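Local coordinates for glycosyl hydrolase family 2, TIM barrel domain protein (Parabacteroides merdae ATCC 43184, PDB 6DXU), which probably hydrolyses beta-glucuronides as a gut-bacterial beta-glucuronidase of glycoside hydrolase family 2, at residues Tyr122-His127 with Ser152-Arg157; Val241-Val246 with Ala268-Lys273; Cys736-Leu741 with Val812-Glu817. One frame throughout, in Å; residues are numbered along the deposited sequence.

Contact 1: Tyr122-His127 with Ser152-Arg157; sequences YVYTTH and SKDAER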
ATOM      1  N   TYR D 122     -19.204   9.499  -5.007  1.00 16.15           N
ATOM      2  CA  TYR D 122     -19.053   8.840  -6.300  1.00 17.58           C
ATOM      3  C   TYR D 122     -19.938   9.497  -7.347  1.00 18.77           C
ATOM      4  O   TYR D 122     -21.114   9.783  -7.094  1.00 18.29           O
ATOM      5  CB  TYR D 122     -19.424   7.361  -6.227  1.00 15.36           C
ATOM      6  CG  TYR D 122     -18.552   6.576  -5.306  1.00 18.44           C
ATOM      7  CD1 TYR D 122     -18.806   6.558  -3.948  1.00 18.38           C
ATOM      8  CD2 TYR D 122     -17.450   5.855  -5.796  1.00 20.51           C
ATOM      9  CE1 TYR D 122     -17.998   5.833  -3.089  1.00 21.53           C
ATOM     10  CE2 TYR D 122     -16.646   5.121  -4.941  1.00 23.82           C
ATOM     11  CZ  TYR D 122     -16.930   5.125  -3.584  1.00 24.30           C
ATOM     12  OH  TYR D 122     -16.151   4.410  -2.707  1.00 32.43           O
ATOM     13  N   VAL D 123     -19.365   9.721  -8.522  1.00 17.35           N
ATOM     14  CA  VAL D 123     -20.105  10.100  -9.721  1.00 16.15           C
ATOM     15  C   VAL D 123     -20.079   8.890 -10.646  1.00 20.07           C
ATOM     16  O   VAL D 123     -19.006   8.485 -11.110  1.00 19.39           O
ATOM     17  CB  VAL D 123     -19.484  11.337 -10.391  1.00 17.97           C
ATOM     18  CG1 VAL D 123     -20.113  11.561 -11.765  1.00 17.51           C
ATOM     19  CG2 VAL D 123     -19.638  12.574  -9.484  1.00 21.38           C
ATOM     20  N   TYR D 124     -21.254   8.303 -10.903  1.00 20.71           N
ATOM     21  CA  TYR D 124     -21.343   6.974 -11.506  1.00 18.11           C
ATOM     22  C   TYR D 124     -20.426   6.035 -10.718  1.00 17.98           C
ATOM     23  O   TYR D 124     -20.592   5.907  -9.501  1.00 16.66           O
ATOM     24  CB  TYR D 124     -20.997   7.022 -13.002  1.00 20.40           C
ATOM     25  CG  TYR D 124     -21.380   5.774 -13.774  1.00 20.51           C
ATOM     26  CD1 TYR D 124     -22.641   5.192 -13.641  1.00 20.38           C
ATOM     27  CD2 TYR D 124     -20.451   5.144 -14.593  1.00 24.35           C
ATOM     28  CE1 TYR D 124     -22.972   4.023 -14.347  1.00 25.34           C
ATOM     29  CE2 TYR D 124     -20.763   3.985 -15.287  1.00 25.87           C
ATOM     30  CZ  TYR D 124     -22.018   3.433 -15.168  1.00 25.00           C
ATOM     31  OH  TYR D 124     -22.302   2.275 -15.874  1.00 31.06           O
ATOM     32  N   THR D 125     -19.440   5.404 -11.362  1.00 18.03           N
ATOM     33  CA  THR D 125     -18.554   4.478 -10.667  1.00 19.49           C
ATOM     34  C   THR D 125     -17.235   5.112 -10.238  1.00 23.22           C
ATOM     35  O   THR D 125     -16.343   4.398  -9.773  1.00 21.86           O
ATOM     36  CB  THR D 125     -18.266   3.250 -11.535  1.00 20.91           C
ATOM     37  OG1 THR D 125     -17.710   3.676 -12.782  1.00 19.79           O
ATOM     38  CG2 THR D 125     -19.552   2.452 -11.782  1.00 17.91           C
ATOM     39  N   THR D 126     -17.075   6.419 -10.410  1.00 18.70           N
ATOM     40  CA  THR D 126     -15.798   7.079 -10.159  1.00 21.37           C
ATOM     41  C   THR D 126     -15.799   7.715  -8.774  1.00 20.83           C
ATOM     42  O   THR D 126     -16.675   8.524  -8.452  1.00 18.82           O
ATOM     43  CB  THR D 126     -15.509   8.116 -11.246  1.00 22.49           C
ATOM     44  OG1 THR D 126     -15.327   7.438 -12.497  1.00 23.77           O
ATOM     45  CG2 THR D 126     -14.249   8.918 -10.929  1.00 21.47           C
ATOM     46  N   HIS D 127     -14.826   7.342  -7.964  1.00 19.85           N
ATOM     47  CA  HIS D 127     -14.623   7.979  -6.669  1.00 20.05           C
ATOM     48  C   HIS D 127     -14.027   9.373  -6.881  1.00 23.60           C
ATOM     49  O   HIS D 127     -12.930   9.504  -7.437  1.00 20.50           O
ATOM     50  CB  HIS D 127     -13.730   7.071  -5.826  1.00 22.12           C
ATOM     51  CG  HIS D 127     -13.509   7.541  -4.420  1.00 28.84           C
ATOM     52  ND1 HIS D 127     -12.333   8.129  -4.010  1.00 38.35           N
ATOM     53  CD2 HIS D 127     -14.326   7.547  -3.343  1.00 28.21           C
ATOM     54  CE1 HIS D 127     -12.424   8.448  -2.732  1.00 37.12           C
ATOM     55  NE2 HIS D 127     -13.623   8.105  -2.301  1.00 27.19           N
ATOM     56  N   SER D 152     -20.078   8.690 -21.970  1.00 24.02           N
ATOM     57  CA  SER D 152     -19.969   7.240 -22.005  1.00 26.60           C
ATOM     58  C   SER D 152     -21.259   6.606 -22.508  1.00 24.08           C
ATOM     59  O   SER D 152     -22.328   7.209 -22.477  1.00 26.26           O
ATOM     60  CB  SER D 152     -19.656   6.703 -20.612  1.00 23.76           C
ATOM     61  OG  SER D 152     -20.843   6.723 -19.844  1.00 25.74           O
ATOM     62  N   LYS D 153     -21.155   5.351 -22.948  1.00 29.97           N
ATOM     63  CA  LYS D 153     -22.348   4.634 -23.394  1.00 33.60           C
ATOM     64  C   LYS D 153     -23.324   4.384 -22.251  1.00 34.37           C
ATOM     65  O   LYS D 153     -24.540   4.285 -22.480  1.00 35.39           O
ATOM     66  CB  LYS D 153     -21.936   3.324 -24.069  1.00 36.35           C
ATOM     67  CG  LYS D 153     -23.075   2.334 -24.330  1.00 49.50           C
ATOM     68  CD  LYS D 153     -24.093   2.843 -25.344  1.00 55.57           C
ATOM     69  CE  LYS D 153     -25.118   1.755 -25.672  1.00 56.89           C
ATOM     70  NZ  LYS D 153     -26.078   2.166 -26.736  1.00 62.61           N
ATOM     71  N   ASP D 154     -22.830   4.372 -21.015  1.00 22.72           N
ATOM     72  CA  ASP D 154     -23.682   4.120 -19.866  1.00 28.24           C
ATOM     73  C   ASP D 154     -24.633   5.271 -19.556  1.00 25.60           C
ATOM     74  O   ASP D 154     -25.567   5.075 -18.778  1.00 29.03           O
ATOM     75  CB  ASP D 154     -22.803   3.846 -18.650  1.00 30.18           C
ATOM     76  CG  ASP D 154     -21.876   2.675 -18.867  1.00 42.02           C
ATOM     77  OD1 ASP D 154     -22.358   1.538 -18.693  1.00 53.84           O
ATOM     78  OD2 ASP D 154     -20.697   2.888 -19.247  1.00 44.40           O
ATOM     79  N   ALA D 155     -24.420   6.456 -20.136  1.00 22.91           N
ATOM     80  CA  ALA D 155     -25.232   7.610 -19.745  1.00 20.97           C
ATOM     81  C   ALA D 155     -26.691   7.487 -20.185  1.00 23.03           C
ATOM     82  O   ALA D 155     -27.581   7.991 -19.484  1.00 22.75           O
ATOM     83  CB  ALA D 155     -24.596   8.895 -20.289  1.00 19.28           C
ATOM     84  N   GLU D 156     -26.962   6.797 -21.304  1.00 27.86           N
ATOM     85  CA  GLU D 156     -28.320   6.694 -21.856  1.00 30.46           C
ATOM     86  C   GLU D 156     -29.316   6.222 -20.816  1.00 27.49           C
ATOM     87  O   GLU D 156     -30.445   6.722 -20.728  1.00 27.25           O
ATOM     88  CB  GLU D 156     -28.359   5.684 -23.008  1.00 35.02           C
ATOM     89  CG  GLU D 156     -27.736   6.067 -24.313  1.00 47.91           C
ATOM     90  CD  GLU D 156     -27.956   4.974 -25.356  1.00 58.85           C
ATOM     91  OE1 GLU D 156     -27.999   5.293 -26.563  1.00 62.81           O
ATOM     92  OE2 GLU D 156     -28.099   3.793 -24.955  1.00 58.01           O
ATOM     93  N   ARG D 157     -28.909   5.236 -20.030  1.00 23.48           N
ATOM     94  CA  ARG D 157     -29.784   4.563 -19.090  1.00 22.06           C
ATOM     95  C   ARG D 157     -30.288   5.483 -17.984  1.00 26.93           C
ATOM     96  O   ARG D 157     -31.350   5.222 -17.400  1.00 25.29           O
ATOM     97  CB  ARG D 157     -28.943   3.404 -18.535  1.00 28.13           C
ATOM     98  CG  ARG D 157     -29.495   2.571 -17.467  1.00 35.87           C
ATOM     99  CD  ARG D 157     -28.720   1.249 -17.473  1.00 31.95           C
ATOM    100  NE  ARG D 157     -27.357   1.327 -16.935  1.00 31.61           N
ATOM    101  CZ  ARG D 157     -27.089   1.370 -15.631  1.00 24.19           C
ATOM    102  NH1 ARG D 157     -28.092   1.376 -14.766  1.00 24.07           N
ATOM    103  NH2 ARG D 157     -25.832   1.402 -15.192  1.00 24.42           N
TER
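The phenol end of Y124 meets D154 and R157 where the loop 152-157 passes the tip of a hairpin. D154 supplies the tighter half: its CB lies 3.6 Å from CZ of Y124, approaching the ring obliquely, and its carboxylate plane is turned 36° from the ring. D154 OD1 and Y124 OH are 2.9 Å apart. R157 is looser. Its NH2 stands 3.7 Å from Y124 OH, at the ring edge and near the ring plane, and is also hydrogen-bonded to the carbonyl of V51. The chain of R157 bends at chi3 (74°), which turns the guanidinium back to the tyrosine. Y124 sits at the second position of a type II' beta turn, V123 to T126, which joins strands 118-123 and 126-132 in the sugar-binding domain; V123 and T126 bond through both backbone N-H groups. With CG trans to N (chi1 -166°), the ring extends from the turn into a setting of W48, V51, P163 and F149, so Y124 is buried although the hairpin tip is not. On the solvent side of the loop, K153 and E156, which flank D154 and A155, are exposed, and K153 NZ and E156 OE2 form a salt bridge of 3.1 Å.

Contact 2: Val241-Val246 with Ala268-Lys273; sequences VSVYDV and AKMKIK. With BCN (bicine), chain M.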
ATOM      1  N   VAL D 241     -13.738  45.520  -5.878  1.00 28.93           N
ATOM      2  CA  VAL D 241     -13.952  45.368  -4.444  1.00 23.22           C
ATOM      3  C   VAL D 241     -14.779  46.566  -3.994  1.00 29.43           C
ATOM      4  O   VAL D 241     -14.365  47.715  -4.197  1.00 26.14           O
ATOM      5  CB  VAL D 241     -12.625  45.309  -3.674  1.00 28.44           C
ATOM      6  CG1 VAL D 241     -12.878  45.101  -2.183  1.00 29.34           C
ATOM      7  CG2 VAL D 241     -11.720  44.218  -4.234  1.00 36.99           C
ATOM      8  N   SER D 242     -15.948  46.309  -3.411  1.00 24.60           N
ATOM      9  CA  SER D 242     -16.793  47.369  -2.875  1.00 29.44           C
ATOM     10  C   SER D 242     -17.186  47.024  -1.449  1.00 31.51           C
ATOM     11  O   SER D 242     -17.478  45.862  -1.142  1.00 31.36           O
ATOM     12  CB  SER D 242     -18.045  47.575  -3.728  1.00 27.11           C
ATOM     13  OG  SER D 242     -17.694  47.935  -5.055  1.00 30.15           O
ATOM     14  N   VAL D 243     -17.204  48.033  -0.581  1.00 27.34           N
ATOM     15  CA  VAL D 243     -17.575  47.858   0.818  1.00 22.10           C
ATOM     16  C   VAL D 243     -18.780  48.739   1.131  1.00 28.07           C
ATOM     17  O   VAL D 243     -18.776  49.937   0.835  1.00 26.40           O
ATOM     18  CB  VAL D 243     -16.398  48.176   1.752  1.00 24.49           C
ATOM     19  CG1 VAL D 243     -16.830  48.069   3.199  1.00 28.44           C
ATOM     20  CG2 VAL D 243     -15.255  47.226   1.457  1.00 33.44           C
ATOM     21  N   TYR D 244     -19.806  48.144   1.724  1.00 25.50           N
ATOM     22  CA  TYR D 244     -21.016  48.859   2.096  1.00 28.60           C
ATOM     23  C   TYR D 244     -21.135  48.882   3.609  1.00 30.35           C
ATOM     24  O   TYR D 244     -20.720  47.942   4.297  1.00 27.67           O
ATOM     25  CB  TYR D 244     -22.261  48.214   1.496  1.00 26.73           C
ATOM     26  CG  TYR D 244     -22.254  48.106  -0.008  1.00 27.90           C
ATOM     27  CD1 TYR D 244     -22.886  49.066  -0.798  1.00 32.20           C
ATOM     28  CD2 TYR D 244     -21.640  47.035  -0.642  1.00 32.39           C
ATOM     29  CE1 TYR D 244     -22.896  48.960  -2.178  1.00 35.14           C
ATOM     30  CE2 TYR D 244     -21.651  46.916  -2.013  1.00 33.50           C
ATOM     31  CZ  TYR D 244     -22.274  47.875  -2.780  1.00 34.49           C
ATOM     32  OH  TYR D 244     -22.266  47.744  -4.150  1.00 36.94           O
ATOM     33  N   ASP D 245     -21.710  49.965   4.122  1.00 32.27           N
ATOM     34  CA  ASP D 245     -21.839  50.125   5.560  1.00 31.72           C
ATOM     35  C   ASP D 245     -23.107  49.432   6.049  1.00 30.37           C
ATOM     36  O   ASP D 245     -23.825  48.785   5.286  1.00 33.11           O
ATOM     37  CB  ASP D 245     -21.784  51.615   5.924  1.00 31.38           C
ATOM     38  CG  ASP D 245     -23.010  52.408   5.444  1.00 37.65           C
ATOM     39  OD1 ASP D 245     -24.010  51.819   4.959  1.00 37.91           O
ATOM     40  OD2 ASP D 245     -22.963  53.655   5.565  1.00 35.19           O
ATOM     41  N   VAL D 246     -23.408  49.601   7.337  1.00 28.47           N
ATOM     42  CA  VAL D 246     -24.518  48.906   7.972  1.00 39.41           C
ATOM     43  C   VAL D 246     -25.853  49.274   7.339  1.00 41.50           C
ATOM     44  O   VAL D 246     -26.819  48.512   7.446  1.00 46.65           O
ATOM     45  CB  VAL D 246     -24.484  49.190   9.485  1.00 40.95           C
ATOM     46  CG1 VAL D 246     -23.055  49.059   9.984  1.00 37.77           C
ATOM     47  CG2 VAL D 246     -25.025  50.585   9.786  1.00 42.76           C
ATOM     48  N   ALA D 268      -7.363  44.636  -1.647  1.00 23.65           N
ATOM     49  CA  ALA D 268      -7.610  45.981  -1.156  1.00 29.54           C
ATOM     50  C   ALA D 268      -7.115  46.096   0.276  1.00 30.42           C
ATOM     51  O   ALA D 268      -7.129  45.126   1.044  1.00 26.58           O
ATOM     52  CB  ALA D 268      -9.098  46.343  -1.242  1.00 28.05           C
ATOM     53  N   LYS D 269      -6.663  47.295   0.616  1.00 28.34           N
ATOM     54  CA  LYS D 269      -6.348  47.643   1.991  1.00 26.30           C
ATOM     55  C   LYS D 269      -6.937  49.019   2.198  1.00 36.24           C
ATOM     56  O   LYS D 269      -6.672  49.924   1.403  1.00 37.94           O
ATOM     57  CB  LYS D 269      -4.839  47.652   2.251  1.00 36.10           C
ATOM     58  CG  LYS D 269      -4.452  48.113   3.649  1.00 42.35           C
ATOM     59  N   MET D 270      -7.758  49.171   3.232  1.00 32.23           N
ATOM     60  CA  MET D 270      -8.477  50.423   3.368  1.00 36.77           C
ATOM     61  C   MET D 270      -8.652  50.766   4.836  1.00 32.13           C
ATOM     62  O   MET D 270      -8.657  49.894   5.712  1.00 35.44           O
ATOM     63  CB  MET D 270      -9.840  50.382   2.705  1.00 31.66           C
ATOM     64  CG  MET D 270     -10.822  49.575   3.467  1.00 35.81           C
ATOM     65  SD  MET D 270     -12.221  49.329   2.427  1.00 46.56           S
ATOM     66  CE  MET D 270     -13.497  50.180   3.352  1.00 42.64           C
ATOM     67  N   LYS D 271      -8.771  52.060   5.082  1.00 39.49           N
ATOM     68  CA  LYS D 271      -8.976  52.617   6.406  1.00 39.06           C
ATOM     69  C   LYS D 271     -10.332  53.302   6.468  1.00 39.42           C
ATOM     70  O   LYS D 271     -10.640  54.146   5.623  1.00 40.28           O
ATOM     71  CB  LYS D 271      -7.861  53.600   6.723  1.00 45.34           C
ATOM     72  CG  LYS D 271      -7.907  54.091   8.109  1.00 47.34           C
ATOM     73  N   ILE D 272     -11.146  52.927   7.451  1.00 35.03           N
ATOM     74  CA  ILE D 272     -12.452  53.539   7.669  1.00 38.71           C
ATOM     75  C   ILE D 272     -12.366  54.377   8.933  1.00 36.86           C
ATOM     76  O   ILE D 272     -12.099  53.846  10.018  1.00 34.10           O
ATOM     77  CB  ILE D 272     -13.567  52.492   7.797  1.00 41.63           C
ATOM     78  CG1 ILE D 272     -13.569  51.557   6.586  1.00 46.58           C
ATOM     79  CG2 ILE D 272     -14.924  53.182   7.963  1.00 37.74           C
ATOM     80  CD1 ILE D 272     -14.678  50.528   6.624  1.00 48.87           C
ATOM     81  N   LYS D 273     -12.571  55.684   8.797  1.00 39.33           N
ATOM     82  CA  LYS D 273     -12.637  56.551   9.963  1.00 36.21           C
ATOM     83  C   LYS D 273     -14.032  56.449  10.576  1.00 27.99           C
ATOM     84  O   LYS D 273     -15.033  56.352   9.859  1.00 33.77           O
ATOM     85  CB  LYS D 273     -12.321  58.003   9.587  1.00 34.12           C
TER
HETATM   86  N1  BCN M 902     -11.880  54.645   2.680  1.00 50.32           N
HETATM   87  C1  BCN M 902     -10.737  53.750   2.665  1.00 52.79           C
HETATM   88  C2  BCN M 902      -9.437  54.370   2.151  1.00 54.44           C
HETATM   89  O21 BCN M 902      -9.442  55.483   1.565  1.00 65.13           O
HETATM   90  O22 BCN M 902      -8.351  53.745   2.324  1.00 45.11           O
HETATM   91  C3  BCN M 902     -12.898  54.020   3.527  1.00 51.93           C
HETATM   92  C4  BCN M 902     -13.986  55.017   3.946  1.00 46.04           C
HETATM   93  O4  BCN M 902     -13.500  55.861   4.956  1.00 50.26           O
HETATM   94  C5  BCN M 902     -12.416  54.673   1.326  1.00 52.32           C
HETATM   95  C6  BCN M 902     -12.676  56.100   0.851  1.00 58.96           C
HETATM   96  O6  BCN M 902     -13.476  56.027  -0.301  1.00 58.89           O
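V243 meets the end of the M270 side chain, the two reaching toward each other tip to tip across the space between their strands. CG2 of V243 lies 3.8 Å from the sulfur SD of M270, and the methyl CE of M270 sits 3.9 Å from CB of V243, with both valine methyls at a similar range. M270 reaches over with its CG lodged between the backbone N and the carbonyl carbon (chi1 74°), then runs out extended to the sulfur and bends there, at chi3 -117°, which brings the terminal methyl against the end of the valine. Two residues back along both strands, CG1 of V241 approaches CB of A268 at 4.1 Å. A268 has only its methyl to offer, and there the CA atoms of V241 and A268 come to 7.2 Å; V243 and M270, whose CA atoms are 9.8 Å apart, need the length of a methionine to meet. The strands therefore splay along this pairing, and no hydrogen bond joins them: side chains alone make the contact, all four of them buried.

A bicine molecule lies beside the wider end. The backbone N of K271 donates to its O22 in a nearly straight bond of 3.3 Å, and the bicine amine N1 gives a hydrogen bond to the K271 carbonyl O, while the M270 methyl CE also touches bicine C3.

This is the core between two sheets of the beta-sandwich domain that follows the sugar-binding domain. Strand 237-244 runs between 250-259 and 286-294 in one sheet, and strand 263-273 is an edge strand of the other, next to 219-229. L222 from 219-229 packs on both V243 and M270, F252 of 250-259 adds to M270, and V241 rests on C288 and L290 of 286-294.

Contact 3: Cys736-Leu741 with Val812-Glu817; sequences CQVSLL and VAVKSE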
ATOM      1  N   CYS D 736     -52.533   2.308  36.735  1.00 30.20           N
ATOM      2  CA  CYS D 736     -52.416   3.356  35.733  1.00 29.92           C
ATOM      3  C   CYS D 736     -53.802   3.710  35.229  1.00 29.93           C
ATOM      4  O   CYS D 736     -54.527   2.841  34.737  1.00 34.72           O
ATOM      5  CB  CYS D 736     -51.540   2.905  34.566  1.00 34.76           C
ATOM      6  SG  CYS D 736     -49.825   2.749  35.001  1.00 44.59           S
ATOM      7  N   GLN D 737     -54.170   4.972  35.357  1.00 26.60           N
ATOM      8  CA  GLN D 737     -55.421   5.473  34.820  1.00 26.77           C
ATOM      9  C   GLN D 737     -55.103   6.214  33.528  1.00 33.56           C
ATOM     10  O   GLN D 737     -54.268   7.125  33.521  1.00 33.78           O
ATOM     11  CB  GLN D 737     -56.125   6.341  35.864  1.00 35.10           C
ATOM     12  CG  GLN D 737     -57.223   7.246  35.385  1.00 38.40           C
ATOM     13  CD  GLN D 737     -57.766   8.101  36.531  1.00 52.19           C
ATOM     14  OE1 GLN D 737     -57.605   7.756  37.710  1.00 47.62           O
ATOM     15  NE2 GLN D 737     -58.420   9.210  36.193  1.00 60.53           N
ATOM     16  N   VAL D 738     -55.714   5.780  32.430  1.00 29.77           N
ATOM     17  CA  VAL D 738     -55.362   6.233  31.089  1.00 26.39           C
ATOM     18  C   VAL D 738     -56.581   6.886  30.478  1.00 31.18           C
ATOM     19  O   VAL D 738     -57.673   6.306  30.494  1.00 35.68           O
ATOM     20  CB  VAL D 738     -54.874   5.071  30.203  1.00 28.11           C
ATOM     21  CG1 VAL D 738     -54.347   5.594  28.858  1.00 23.55           C
ATOM     22  CG2 VAL D 738     -53.815   4.267  30.930  1.00 29.57           C
ATOM     23  N   SER D 739     -56.394   8.065  29.901  1.00 27.65           N
ATOM     24  CA  SER D 739     -57.537   8.792  29.387  1.00 29.01           C
ATOM     25  C   SER D 739     -57.121   9.598  28.170  1.00 29.27           C
ATOM     26  O   SER D 739     -55.946   9.923  27.982  1.00 30.93           O
ATOM     27  CB  SER D 739     -58.124   9.711  30.460  1.00 29.49           C
ATOM     28  OG  SER D 739     -57.181  10.702  30.826  1.00 36.91           O
ATOM     29  N   LEU D 740     -58.108   9.907  27.340  1.00 30.72           N
ATOM     30  CA  LEU D 740     -57.931  10.822  26.224  1.00 26.93           C
ATOM     31  C   LEU D 740     -58.047  12.248  26.754  1.00 35.31           C
ATOM     32  O   LEU D 740     -59.120  12.666  27.203  1.00 31.39           O
ATOM     33  CB  LEU D 740     -58.964  10.539  25.139  1.00 29.54           C
ATOM     34  CG  LEU D 740     -58.923  11.527  23.974  1.00 33.81           C
ATOM     35  CD1 LEU D 740     -57.552  11.479  23.293  1.00 34.06           C
ATOM     36  CD2 LEU D 740     -60.045  11.253  22.977  1.00 33.05           C
ATOM     37  N   LEU D 741     -56.941  12.993  26.725  1.00 31.12           N
ATOM     38  CA  LEU D 741     -56.934  14.331  27.305  1.00 37.26           C
ATOM     39  C   LEU D 741     -57.467  15.370  26.327  1.00 39.15           C
ATOM     40  O   LEU D 741     -58.226  16.259  26.721  1.00 37.16           O
ATOM     41  CB  LEU D 741     -55.520  14.690  27.771  1.00 38.05           C
ATOM     42  CG  LEU D 741     -55.297  16.019  28.501  1.00 41.22           C
ATOM     43  CD1 LEU D 741     -56.195  16.165  29.716  1.00 38.69           C
ATOM     44  CD2 LEU D 741     -53.846  16.129  28.914  1.00 38.09           C
ATOM     45  N   VAL D 812     -54.180   1.598  22.615  1.00 26.97           N
ATOM     46  CA  VAL D 812     -52.958   1.930  23.326  1.00 21.79           C
ATOM     47  C   VAL D 812     -52.925   1.120  24.609  1.00 24.39           C
ATOM     48  O   VAL D 812     -53.941   1.001  25.303  1.00 25.73           O
ATOM     49  CB  VAL D 812     -52.885   3.439  23.621  1.00 26.85           C
ATOM     50  CG1 VAL D 812     -51.752   3.746  24.608  1.00 24.78           C
ATOM     51  CG2 VAL D 812     -52.687   4.213  22.313  1.00 25.35           C
ATOM     52  N   ALA D 813     -51.781   0.521  24.899  1.00 21.31           N
ATOM     53  CA  ALA D 813     -51.531  -0.145  26.161  1.00 19.25           C
ATOM     54  C   ALA D 813     -50.505   0.653  26.947  1.00 28.61           C
ATOM     55  O   ALA D 813     -49.575   1.230  26.369  1.00 25.78           O
ATOM     56  CB  ALA D 813     -51.025  -1.567  25.955  1.00 22.73           C
ATOM     57  N   VAL D 814     -50.673   0.672  28.263  1.00 26.52           N
ATOM     58  CA  VAL D 814     -49.798   1.406  29.168  1.00 23.44           C
ATOM     59  C   VAL D 814     -49.306   0.430  30.215  1.00 24.67           C
ATOM     60  O   VAL D 814     -50.112  -0.163  30.942  1.00 25.59           O
ATOM     61  CB  VAL D 814     -50.526   2.584  29.830  1.00 24.55           C
ATOM     62  CG1 VAL D 814     -49.637   3.233  30.867  1.00 25.38           C
ATOM     63  CG2 VAL D 814     -50.958   3.574  28.777  1.00 24.94           C
ATOM     64  N   LYS D 815     -47.992   0.254  30.292  1.00 25.33           N
ATOM     65  CA  LYS D 815     -47.385  -0.726  31.176  1.00 24.95           C
ATOM     66  C   LYS D 815     -46.518  -0.035  32.218  1.00 30.25           C
ATOM     67  O   LYS D 815     -45.960   1.035  31.971  1.00 29.07           O
ATOM     68  CB  LYS D 815     -46.543  -1.743  30.397  1.00 26.99           C
ATOM     69  CG  LYS D 815     -47.329  -2.519  29.351  1.00 33.81           C
ATOM     70  CD  LYS D 815     -46.633  -3.840  29.006  1.00 36.55           C
ATOM     71  CE  LYS D 815     -45.662  -3.669  27.873  1.00 34.14           C
ATOM     72  NZ  LYS D 815     -45.266  -4.974  27.247  1.00 32.68           N
ATOM     73  N   SER D 816     -46.435  -0.649  33.397  1.00 28.63           N
ATOM     74  CA  SER D 816     -45.572  -0.180  34.472  1.00 29.77           C
ATOM     75  C   SER D 816     -45.290  -1.365  35.383  1.00 31.33           C
ATOM     76  O   SER D 816     -46.206  -2.120  35.711  1.00 32.53           O
ATOM     77  CB  SER D 816     -46.227   0.968  35.248  1.00 32.43           C
ATOM     78  OG  SER D 816     -45.295   1.615  36.091  1.00 31.24           O
ATOM     79  N   GLU D 817     -44.024  -1.521  35.781  1.00 33.84           N
ATOM     80  CA  GLU D 817     -43.573  -2.755  36.416  1.00 35.84           C
ATOM     81  C   GLU D 817     -44.357  -3.025  37.691  1.00 38.81           C
ATOM     82  O   GLU D 817     -44.503  -2.145  38.546  1.00 35.97           O
ATOM     83  CB  GLU D 817     -42.074  -2.694  36.718  1.00 34.12           C
TER
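Two four-stranded antiparallel sheets face one another in the C-terminal family 2 domain, and this contact spans them from strand 735-744, an outermost strand of the first, to strand 810-815 of the second. V814 lies at the middle of it and divides its two methyls between two partners. CG2 of V814 meets CG2 of V738 at 3.6 Å and stands 3.9 Å from its CG1, the two valines lying alongside each other, pointing opposite ways. The other methyl, CG1, looks to C736 and lies 4.2 Å from the sulfur SG. This division follows from the V814 rotamer, which holds CG1 trans to the backbone N (chi1 174°) and leaves CG2 trans to the carbonyl carbon.

C736 also serves two neighbours. Its SG, placed beside the backbone N by a chi1 of -70°, reaches past V814 to CB of S816, 4.0 Å away. The serine touches with CB, while its OG is hydrogen-bonded to the carbonyl of Q768; the hydroxyl is satisfied on its own side, and CB is what faces the cysteine. No hydrogen bond crosses between the segments; the CA atoms of C736 and V814 are 7.3 Å apart, and side chains alone fill the distance. The alternation of the strands explains the selection: C736 and V738 point inward while Q737 between them points away, and V814 and S816 flank K815 in the same manner.

K815 points to the far side of its sheet, where NZ makes a salt bridge with E772 and a hydrogen bond to the carbonyl of G775 of the second subunit. On the inner side, L754, V750 and V752 of strand 747-755 surround the contact together with L824 of 822-826 and I769 and F771 of 768-775.

From the N terminus the chain meets the three contacts in series, with no nesting or crossing. Contact 1 closes a short loop within the sugar-binding domain, bringing the turn of one hairpin against the segment that follows helix 143-150. Contact 2 closes another short loop, holding two sheets of the next domain together beside one bicine. After the TIM barrel and a further beta domain, contact 3 closes the widest loop, 71 residues at its nearest ends, joining the two sheets of the C-terminal domain. None touches another: contacts 1 and 2 have centres about 47 Å apart, and contacts 2 and 3 lie on opposite sides of the chain's centre, about 65 Å apart.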